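Local coordinates for hypothetical protein PG0816 (Porphyromonas gingivalis, PDB 2APL) that is of unknown function, a mostly helical single-chain member of the DUF1896 family from an oral bacterium, at residues A107-L117 with H129-I138. Numbering follows the deposited sequence.
Sequences AIQSVFAKYDL and HLYTELTGTI
Leu130 lays its CB over one face of the Tyr115 ring, 4.1 Å from the ring centroid and only 10° off the normal, while the carboxylate oxygen OE1 of Glu133 lies at the edge of the same ring, in its plane, as does the backbone O of Phe112. The Phe112 ring has a second CH-pi contact: CD2 of Leu134 stands over one face, displaced toward the rim. Together they illustrate how two antiparallel helices, here 106-112 and 126-143, pack in an all-helical fold through two leucines one turn apart, Leu130 and Leu134. The axes of the segments 107-112 and 129-138 come within 10.0 Å, at 166° between their N-to-C directions, and Val111 sits as a knob in the hole formed by Leu130, Glu133, Leu134 and Thr137. A chi1 of 167° puts CG1 of Val111 opposite the backbone N, where it meets CD2 of Leu134 at 3.7 Å, and leaves CG2 to lie against OG1 of Thr137. Further along, CD1 of Ile108 bridges CG2 of Thr137 and CG1 of Ile138.

The buried side of the contact continues into the rest of the fold, where Leu102 and Leu103 of helix 94-103 meet Ile108 and Phe112, respectively, and Phe72 touches both Leu117 and Leu130. Its more exposed flank is polar. A type I turn from Phe112 to Tyr115 brings Lys114 and Tyr115 to the carboxylate of Glu133, whose side chain, extended beyond CG, reaches across beside Val111. Each oxygen has its own donor, a division that should restrain the rotation of the group: NZ of Lys114 forms a salt bridge with Glu133, its hydrogen bond to OE2 (2.6 Å) using the syn lone pair, and the Tyr115 hydroxyl donates to Glu133 OE1 at 2.7 Å, nearly along the C-O axis.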
loop_
_atom_site.group_PDB
_atom_site.type_symbol
_atom_site.label_atom_id
_atom_site.label_comp_id
_atom_site.label_asym_id
_atom_site.label_seq_id
_atom_site.Cartn_x
_atom_site.Cartn_y
_atom_site.Cartn_z
ATOM N N ALA A 107 -13.338 4.129 -14.009
ATOM C CA ALA A 107 -12.776 3.123 -14.898
ATOM C C ALA A 107 -11.670 2.290 -14.229
ATOM O O ALA A 107 -11.696 1.045 -14.323
ATOM C CB ALA A 107 -12.251 3.740 -16.181
ATOM N N ILE A 108 -10.705 2.980 -13.578
ATOM C CA ILE A 108 -9.572 2.301 -12.887
ATOM C C ILE A 108 -10.075 1.442 -11.689
ATOM O O ILE A 108 -9.704 0.261 -11.543
ATOM C CB ILE A 108 -8.509 3.340 -12.455
ATOM C CG1 ILE A 108 -7.855 4.004 -13.691
ATOM C CG2 ILE A 108 -7.444 2.702 -11.466
ATOM C CD1 ILE A 108 -6.778 3.148 -14.480
ATOM N N GLN A 109 -10.896 2.017 -10.810
ATOM C CA GLN A 109 -11.462 1.232 -9.731
ATOM C C GLN A 109 -12.146 -0.072 -10.174
ATOM O O GLN A 109 -11.968 -1.131 -9.543
ATOM C CB GLN A 109 -12.472 2.088 -8.953
ATOM C CG GLN A 109 -11.845 3.290 -8.251
ATOM C CD GLN A 109 -12.862 4.090 -7.493
ATOM O OE1 GLN A 109 -13.948 4.305 -7.959
ATOM N NE2 GLN A 109 -12.491 4.577 -6.344
ATOM N N SER A 110 -12.948 0.017 -11.230
ATOM C CA SER A 110 -13.733 -1.127 -11.747
ATOM C C SER A 110 -12.807 -2.247 -12.212
ATOM O O SER A 110 -13.194 -3.440 -12.194
ATOM C CB SER A 110 -14.659 -0.707 -12.896
ATOM O OG SER A 110 -13.960 -0.692 -14.135
ATOM N N VAL A 111 -11.598 -1.870 -12.661
ATOM C CA VAL A 111 -10.590 -2.874 -12.979
ATOM C C VAL A 111 -10.042 -3.546 -11.699
ATOM O O VAL A 111 -10.079 -4.800 -11.583
ATOM C CB VAL A 111 -9.421 -2.269 -13.858
ATOM C CG1 VAL A 111 -8.236 -3.233 -13.915
ATOM C CG2 VAL A 111 -9.916 -1.898 -15.254
ATOM N N PHE A 112 -9.521 -2.757 -10.728
ATOM C CA PHE A 112 -8.963 -3.346 -9.504
ATOM C C PHE A 112 -10.018 -4.249 -8.763
ATOM O O PHE A 112 -9.674 -5.279 -8.137
ATOM C CB PHE A 112 -8.484 -2.235 -8.538
ATOM C CG PHE A 112 -7.139 -1.642 -8.845
ATOM C CD1 PHE A 112 -5.979 -2.386 -8.686
ATOM C CD2 PHE A 112 -7.020 -0.292 -9.176
ATOM C CE1 PHE A 112 -4.690 -1.797 -8.866
ATOM C CE2 PHE A 112 -5.768 0.282 -9.369
ATOM C CZ PHE A 112 -4.598 -0.476 -9.215
ATOM N N ALA A 113 -11.296 -3.844 -8.840
ATOM C CA ALA A 113 -12.371 -4.497 -8.078
ATOM C C ALA A 113 -12.662 -5.947 -8.493
ATOM O O ALA A 113 -13.288 -6.706 -7.729
ATOM C CB ALA A 113 -13.657 -3.668 -8.143
ATOM N N LYS A 114 -12.214 -6.313 -9.700
ATOM C CA LYS A 114 -12.381 -7.659 -10.229
ATOM C C LYS A 114 -11.403 -8.640 -9.603
ATOM O O LYS A 114 -11.575 -9.824 -9.751
ATOM C CB LYS A 114 -12.201 -7.685 -11.742
ATOM C CG LYS A 114 -13.324 -6.962 -12.482
ATOM C CD LYS A 114 -13.406 -7.353 -13.952
ATOM C CE LYS A 114 -12.200 -6.869 -14.746
ATOM N NZ LYS A 114 -12.419 -7.123 -16.193
ATOM N N TYR A 115 -10.375 -8.133 -8.916
ATOM C CA TYR A 115 -9.321 -8.991 -8.330
ATOM C C TYR A 115 -9.362 -9.029 -6.816
ATOM O O TYR A 115 -9.822 -8.094 -6.164
ATOM C CB TYR A 115 -7.942 -8.522 -8.820
ATOM C CG TYR A 115 -7.810 -8.545 -10.315
ATOM C CD1 TYR A 115 -7.315 -9.686 -10.956
ATOM C CD2 TYR A 115 -8.197 -7.441 -11.110
ATOM C CE1 TYR A 115 -7.191 -9.747 -12.354
ATOM C CE2 TYR A 115 -8.090 -7.492 -12.522
ATOM C CZ TYR A 115 -7.582 -8.650 -13.127
ATOM O OH TYR A 115 -7.450 -8.743 -14.498
ATOM N N ASP A 116 -8.901 -10.158 -6.266
ATOM C CA ASP A 116 -8.752 -10.354 -4.860
ATOM C C ASP A 116 -7.317 -9.954 -4.490
ATOM O O ASP A 116 -6.368 -10.744 -4.609
ATOM C CB ASP A 116 -9.067 -11.837 -4.500
ATOM C CG ASP A 116 -9.185 -12.067 -2.998
ATOM O OD1 ASP A 116 -9.237 -11.080 -2.206
ATOM O OD2 ASP A 116 -9.223 -13.262 -2.606
ATOM N N LEU A 117 -7.167 -8.709 -4.053
ATOM C CA LEU A 117 -5.829 -8.131 -3.828
ATOM C C LEU A 117 -5.172 -8.522 -2.494
ATOM O O LEU A 117 -4.855 -7.676 -1.636
ATOM C CB LEU A 117 -5.853 -6.610 -4.050
ATOM C CG LEU A 117 -6.486 -6.178 -5.371
ATOM C CD1 LEU A 117 -6.644 -4.614 -5.435
ATOM C CD2 LEU A 117 -5.745 -6.745 -6.626
ATOM N N HIS A 129 -2.390 -10.177 -15.453
ATOM C CA HIS A 129 -3.697 -9.808 -15.964
ATOM C C HIS A 129 -4.139 -8.410 -15.529
ATOM O O HIS A 129 -4.589 -7.600 -16.356
ATOM C CB HIS A 129 -4.759 -10.836 -15.577
ATOM C CG HIS A 129 -4.572 -12.176 -16.217
ATOM N ND1 HIS A 129 -4.350 -13.321 -15.484
ATOM C CD2 HIS A 129 -4.606 -12.562 -17.519
ATOM C CE1 HIS A 129 -4.231 -14.355 -16.303
ATOM N NE2 HIS A 129 -4.380 -13.922 -17.545
ATOM N N LEU A 130 -4.052 -8.160 -14.226
ATOM C CA LEU A 130 -4.299 -6.838 -13.682
ATOM C C LEU A 130 -3.452 -5.764 -14.393
ATOM O O LEU A 130 -3.987 -4.785 -14.897
ATOM C CB LEU A 130 -4.030 -6.820 -12.147
ATOM C CG LEU A 130 -4.184 -5.439 -11.523
ATOM C CD1 LEU A 130 -5.603 -4.855 -11.746
ATOM C CD2 LEU A 130 -3.803 -5.492 -10.043
ATOM N N TYR A 131 -2.139 -5.969 -14.433
ATOM C CA TYR A 131 -1.209 -4.990 -14.992
ATOM C C TYR A 131 -1.504 -4.623 -16.459
ATOM O O TYR A 131 -1.427 -3.430 -16.850
ATOM C CB TYR A 131 0.203 -5.537 -14.870
ATOM C CG TYR A 131 1.315 -4.603 -15.281
ATOM C CD1 TYR A 131 2.035 -3.887 -14.327
ATOM C CD2 TYR A 131 1.678 -4.474 -16.619
ATOM C CE1 TYR A 131 3.086 -3.034 -14.700
ATOM C CE2 TYR A 131 2.690 -3.631 -17.005
ATOM C CZ TYR A 131 3.406 -2.927 -16.051
ATOM O OH TYR A 131 4.429 -2.097 -16.454
ATOM N N THR A 132 -1.792 -5.659 -17.257
ATOM C CA THR A 132 -2.130 -5.487 -18.645
ATOM C C THR A 132 -3.456 -4.757 -18.723
ATOM O O THR A 132 -3.635 -3.857 -19.560
ATOM C CB THR A 132 -2.226 -6.864 -19.330
ATOM O OG1 THR A 132 -0.935 -7.484 -19.259
ATOM C CG2 THR A 132 -2.706 -6.759 -20.779
ATOM N N GLU A 133 -4.383 -5.103 -17.822
ATOM C CA GLU A 133 -5.709 -4.504 -17.939
ATOM C C GLU A 133 -5.604 -3.009 -17.594
ATOM O O GLU A 133 -6.228 -2.167 -18.254
ATOM C CB GLU A 133 -6.716 -5.262 -17.074
ATOM C CG GLU A 133 -8.120 -4.901 -17.291
ATOM C CD GLU A 133 -9.110 -5.900 -16.688
ATOM O OE1 GLU A 133 -8.719 -6.853 -15.945
ATOM O OE2 GLU A 133 -10.315 -5.737 -17.001
ATOM N N LEU A 134 -4.848 -2.686 -16.540
ATOM C CA LEU A 134 -4.610 -1.271 -16.163
ATOM C C LEU A 134 -3.920 -0.446 -17.273
ATOM O O LEU A 134 -4.309 0.706 -17.544
ATOM C CB LEU A 134 -3.786 -1.193 -14.863
ATOM C CG LEU A 134 -4.507 -1.621 -13.569
ATOM C CD1 LEU A 134 -3.407 -1.779 -12.432
ATOM C CD2 LEU A 134 -5.674 -0.680 -13.149
ATOM N N THR A 135 -2.914 -1.042 -17.916
ATOM C CA THR A 135 -2.217 -0.422 -19.044
ATOM C C THR A 135 -3.227 -0.072 -20.165
ATOM O O THR A 135 -3.275 1.084 -20.635
ATOM C CB THR A 135 -1.062 -1.339 -19.542
ATOM O OG1 THR A 135 -0.166 -1.644 -18.440
ATOM C CG2 THR A 135 -0.290 -0.692 -20.704
ATOM N N GLY A 136 -4.070 -1.050 -20.526
ATOM C CA GLY A 136 -5.097 -0.865 -21.532
ATOM C C GLY A 136 -6.118 0.211 -21.229
ATOM O O GLY A 136 -6.537 0.970 -22.124
ATOM N N THR A 137 -6.521 0.280 -19.972
ATOM C CA THR A 137 -7.404 1.318 -19.490
ATOM C C THR A 137 -6.789 2.724 -19.625
ATOM O O THR A 137 -7.440 3.665 -20.103
ATOM C CB THR A 137 -7.801 1.037 -18.010
ATOM O OG1 THR A 137 -8.500 -0.240 -17.953
ATOM C CG2 THR A 137 -8.682 2.159 -17.442
ATOM N N ILE A 138 -5.562 2.878 -19.173
ATOM C CA ILE A 138 -4.870 4.163 -19.332
ATOM C C ILE A 138 -4.677 4.560 -20.797
ATOM O O ILE A 138 -4.906 5.727 -21.173
ATOM C CB ILE A 138 -3.540 4.194 -18.508
ATOM C CG1 ILE A 138 -3.907 4.078 -17.014
ATOM C CG2 ILE A 138 -2.716 5.509 -18.746
ATOM C CD1 ILE A 138 -2.654 3.639 -16.098
#